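Local coordinates for RidA family protein (Psychrobacter sp. MES7-P7E, PDB 6L8P), which probably hydrolyses reactive enamine and imine intermediates, releasing ammonia, as a trimeric member of the RidA family of deaminases, at residues E65-Q70 / L102-V107; E110-N115 / P121-V126. The protein carries 1 engineered substitution. All coordinates share one frame; numbering follows the deposited sequence.

Interaction 1: residues E65-Q70 / L102-V107; sequences EGFKAQ and LSDFAV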
# COMPACT_ATOMS: atom_id res chain seq x y z
N GLU A 65 8.71 15.52 18.84
CA GLU A 65 7.63 15.55 19.82
C GLU A 65 6.31 15.98 19.18
O GLU A 65 6.20 17.12 18.70
CB GLU A 65 7.99 16.52 20.95
CG GLU A 65 8.99 15.95 21.93
CD GLU A 65 8.44 14.75 22.70
OE1 GLU A 65 7.25 14.78 23.08
OE2 GLU A 65 9.21 13.78 22.91
N GLY A 66 5.32 15.08 19.21
CA GLY A 66 3.97 15.37 18.76
C GLY A 66 3.75 15.16 17.27
O GLY A 66 4.69 15.13 16.47
N PHE A 67 2.46 15.10 16.90
CA PHE A 67 2.10 14.78 15.52
C PHE A 67 2.64 15.80 14.53
O PHE A 67 3.18 15.42 13.50
CB PHE A 67 0.58 14.67 15.35
CG PHE A 67 0.19 14.50 13.93
CD1 PHE A 67 0.21 13.24 13.35
CD2 PHE A 67 -0.14 15.60 13.15
CE1 PHE A 67 -0.10 13.11 11.99
CE2 PHE A 67 -0.44 15.48 11.80
CZ PHE A 67 -0.41 14.22 11.23
N LYS A 68 2.39 17.10 14.74
CA LYS A 68 2.77 18.06 13.70
C LYS A 68 4.26 18.01 13.41
O LYS A 68 4.69 18.01 12.24
CB LYS A 68 2.37 19.48 14.13
CG LYS A 68 2.54 20.48 12.98
CD LYS A 68 1.74 21.75 13.26
CE LYS A 68 2.23 22.88 12.41
NZ LYS A 68 2.07 24.18 13.14
N ALA A 69 5.07 17.99 14.47
CA ALA A 69 6.52 17.95 14.30
C ALA A 69 6.96 16.66 13.62
O ALA A 69 7.84 16.67 12.76
CB ALA A 69 7.19 18.12 15.66
N GLN A 70 6.34 15.53 13.99
CA GLN A 70 6.67 14.28 13.30
C GLN A 70 6.27 14.33 11.84
O GLN A 70 7.03 13.87 10.99
CB GLN A 70 5.98 13.09 13.98
CG GLN A 70 6.71 12.68 15.26
CD GLN A 70 6.12 11.48 15.94
OE1 GLN A 70 5.64 10.55 15.28
NE2 GLN A 70 6.11 11.48 17.26
N LEU A 102 -6.85 9.50 13.78
CA LEU A 102 -7.41 10.33 12.71
C LEU A 102 -7.85 11.70 13.20
O LEU A 102 -8.16 12.55 12.35
CB LEU A 102 -8.57 9.59 12.02
CG LEU A 102 -8.10 8.78 10.81
CD1 LEU A 102 -9.18 7.76 10.41
CD2 LEU A 102 -7.73 9.65 9.61
N SER A 103 -7.86 11.95 14.51
CA SER A 103 -7.99 13.33 14.99
C SER A 103 -6.90 14.22 14.42
O SER A 103 -7.08 15.44 14.39
CB SER A 103 -7.91 13.38 16.52
OG SER A 103 -8.98 12.62 17.06
N ASP A 104 -5.77 13.66 13.99
CA ASP A 104 -4.70 14.45 13.37
C ASP A 104 -4.92 14.74 11.87
O ASP A 104 -4.07 15.38 11.26
CB ASP A 104 -3.36 13.73 13.56
CG ASP A 104 -2.98 13.61 15.03
OD1 ASP A 104 -3.16 14.60 15.78
OD2 ASP A 104 -2.45 12.55 15.46
N PHE A 105 -6.06 14.32 11.30
CA PHE A 105 -6.30 14.44 9.86
C PHE A 105 -6.24 15.89 9.39
O PHE A 105 -5.60 16.20 8.38
CB PHE A 105 -7.65 13.79 9.54
CG PHE A 105 -7.94 13.56 8.04
CD1 PHE A 105 -7.23 12.61 7.32
CD2 PHE A 105 -8.96 14.26 7.41
CE1 PHE A 105 -7.51 12.37 5.95
CE2 PHE A 105 -9.24 14.03 6.03
CZ PHE A 105 -8.52 13.09 5.31
N ALA A 106 -6.86 16.81 10.13
CA ALA A 106 -6.84 18.21 9.69
C ALA A 106 -5.42 18.73 9.63
O ALA A 106 -5.01 19.32 8.63
CB ALA A 106 -7.72 19.07 10.61
N VAL A 107 -4.62 18.47 10.68
CA VAL A 107 -3.26 18.97 10.65
C VAL A 107 -2.43 18.25 9.59
O VAL A 107 -1.58 18.87 8.94
CB VAL A 107 -2.64 18.87 12.06
CG1 VAL A 107 -1.17 19.24 12.03
CG2 VAL A 107 -3.39 19.79 13.00
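Phe67 lays one face of its ring against the side chain of Asp104, whose CB sits 3.5 Å from the Phe67 ring centroid and 5° off the ring normal, a CH-pi contact almost dead centre. The carboxylate continues flat over the same ring, tilted 13° from it, and slides back toward the root of the phenylalanine: Asp104 OD2 lies 3.5 Å from Phe67 CD1. The methylene over the centre is the favourable part of this overlap; a charged carboxylate above pi electrons probably adds little attraction. Phe67 reaches across because its CG is anti to the backbone N (chi1 174°), which sends the ring out from the first turn of its helix, just after the N-cap Gly66. At the ring edge, close to its plane, Val107 CG1 meets Phe67 CE2 at 3.8 Å. That same methyl is flanked by the aliphatic part of Lys68, with Lys68 CG 4.0 Å from Val107 CG1. Beyond the two segments, Phe67 also packs on Val136 and on Val137 of strand 137-144. The contact lies at the surface and joins the N-terminal ends of helices 67-84 and 105-115, the pair packed side by side on the beta-sheet in the RidA (YjgF/L-PSP) fold.

Interaction 2: residues E110-N115 / P121-V126; sequences EVFVAN and PARAAV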
# COMPACT_ATOMS: atom_id res chain seq x y z
N GLU A 110 -2.97 20.10 6.51
CA GLU A 110 -2.26 21.37 6.54
C GLU A 110 -0.78 21.20 6.24
O GLU A 110 -0.19 21.98 5.47
CB GLU A 110 -2.45 22.04 7.90
CG GLU A 110 -3.86 22.53 8.15
CD GLU A 110 -4.04 23.09 9.55
OE1 GLU A 110 -3.04 23.20 10.30
OE2 GLU A 110 -5.20 23.41 9.91
N VAL A 111 -0.15 20.16 6.81
CA VAL A 111 1.26 19.94 6.55
C VAL A 111 1.47 19.59 5.09
O VAL A 111 2.45 20.04 4.47
CB VAL A 111 1.79 18.83 7.50
CG1 VAL A 111 3.20 18.41 7.12
CG2 VAL A 111 1.73 19.34 8.96
N PHE A 112 0.51 18.85 4.49
CA PHE A 112 0.60 18.55 3.07
C PHE A 112 0.60 19.84 2.25
O PHE A 112 1.47 20.02 1.37
CB PHE A 112 -0.57 17.64 2.64
CG PHE A 112 -0.24 16.17 2.67
CD1 PHE A 112 0.18 15.56 3.84
CD2 PHE A 112 -0.34 15.42 1.51
CE1 PHE A 112 0.50 14.19 3.85
CE2 PHE A 112 -0.03 14.07 1.50
CZ PHE A 112 0.43 13.46 2.69
N VAL A 113 -0.32 20.76 2.57
CA VAL A 113 -0.42 22.02 1.82
C VAL A 113 0.87 22.80 1.96
O VAL A 113 1.38 23.38 0.99
CB VAL A 113 -1.64 22.84 2.29
CG1 VAL A 113 -1.53 24.30 1.75
CG2 VAL A 113 -2.95 22.20 1.84
N ALA A 114 1.45 22.79 3.16
CA ALA A 114 2.66 23.57 3.39
C ALA A 114 3.85 23.02 2.62
O ALA A 114 4.78 23.77 2.28
CB ALA A 114 2.97 23.61 4.89
N ASN A 115 3.85 21.72 2.32
CA ASN A 115 5.02 21.10 1.74
C ASN A 115 4.90 20.78 0.26
O ASN A 115 5.90 20.38 -0.34
CB ASN A 115 5.34 19.80 2.52
CG ASN A 115 6.05 20.07 3.83
OD1 ASN A 115 7.27 20.20 3.84
ND2 ASN A 115 5.31 20.15 4.92
N PRO A 121 -0.40 14.74 -5.24
CA PRO A 121 -0.39 13.30 -5.57
C PRO A 121 -1.71 12.65 -5.18
O PRO A 121 -2.50 13.16 -4.38
CB PRO A 121 0.75 12.74 -4.70
CG PRO A 121 1.62 13.95 -4.39
CD PRO A 121 0.64 15.09 -4.25
N ALA A 122 -1.89 11.44 -5.73
CA ALA A 122 -2.90 10.53 -5.22
C ALA A 122 -2.51 10.15 -3.79
O ALA A 122 -1.34 10.24 -3.39
CB ALA A 122 -2.97 9.30 -6.12
N ARG A 123 -3.49 9.74 -3.02
CA ARG A 123 -3.25 9.44 -1.61
C ARG A 123 -4.21 8.38 -1.10
O ARG A 123 -5.35 8.28 -1.56
CB ARG A 123 -3.40 10.70 -0.74
CG ARG A 123 -2.63 10.63 0.61
CD ARG A 123 -2.76 11.99 1.34
NE ARG A 123 -4.10 12.17 1.92
CZ ARG A 123 -4.45 13.23 2.64
NH1 ARG A 123 -3.55 14.22 2.84
NH2 ARG A 123 -5.67 13.31 3.16
N ALA A 124 -3.77 7.66 -0.07
CA ALA A 124 -4.68 6.95 0.81
C ALA A 124 -4.30 7.28 2.25
O ALA A 124 -3.15 7.65 2.54
CB ALA A 124 -4.60 5.46 0.57
N ALA A 125 -5.26 7.14 3.15
CA ALA A 125 -4.99 7.47 4.55
C ALA A 125 -5.85 6.58 5.42
O ALA A 125 -7.07 6.45 5.21
CB ALA A 125 -5.26 8.97 4.86
N VAL A 126 -5.24 5.97 6.44
CA VAL A 126 -5.99 5.12 7.36
C VAL A 126 -5.44 5.34 8.76
O VAL A 126 -4.32 5.82 8.93
CB VAL A 126 -5.88 3.62 7.02
CG1 VAL A 126 -6.33 3.34 5.57
CG2 VAL A 126 -4.43 3.14 7.23
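Arg123 NH1 is held by two neighbours: it hydrogen-bonds to Asn109 OD1, one turn before Phe112 in helix 105-115, and it sits 3.6 Å above the plane of the Phe112 ring, over its centre. The guanidinium stands upright on that ring, the two planes 89° apart, so the guanidinium meets the pi face with its NH1 edge instead of stacking on it. Arg123 CZ is 4.8 Å from the Phe112 centroid and 14° off the ring normal, which makes this a cation-pi contact. Closer still is the aliphatic part of the chain, with Arg123 CD 3.4 Å from Phe112 CE2. A bend at chi3 (75°) lets CD and NH1 touch the same ring. Strand 92-99, helix 105-115 and strand 122-127 form a beta-alpha-beta crossover, its two strands parallel neighbours in the sheet, and this buried pair joins the helix to the second strand. Phe112 is further enclosed by Phe75, edge-to-face, by Phe95 and by Thr37 of the second subunit. Arg123 NE bonds to a bound malonate ion, probably from the crystallisation liquor, and Tyr38 of the second subunit packs on the same arginine. A carboxylate held by an arginine at a subunit interface is consistent with the substrate pocket of RidA enzymes. At the end of the helix, Asn115 ND2 donates to Val111 O at 2.9 Å.

Helix 105-115 serves both contacts: its start meets helix 67-84 in interaction 1, and its later turns face strand 122-127 in interaction 2. The centres of the two contacts are about 12 Å apart, yet they touch directly. Phe105, from the 102-107 segment, turns away from helix 67-84 and brings CE1 to 3.5 Å from Arg123 NH2, so the arginine that binds malonate has the rings of Phe105 and Phe112, both from helix 105-115, against its guanidinium. On the other flank of the helix, Lys68 CG lies 4.3 Å from Val111 CG2. The second subunit reaches both: its Leu131 packs on Leu102 and its Pro132 on Phe105, continuing the interface around Arg123.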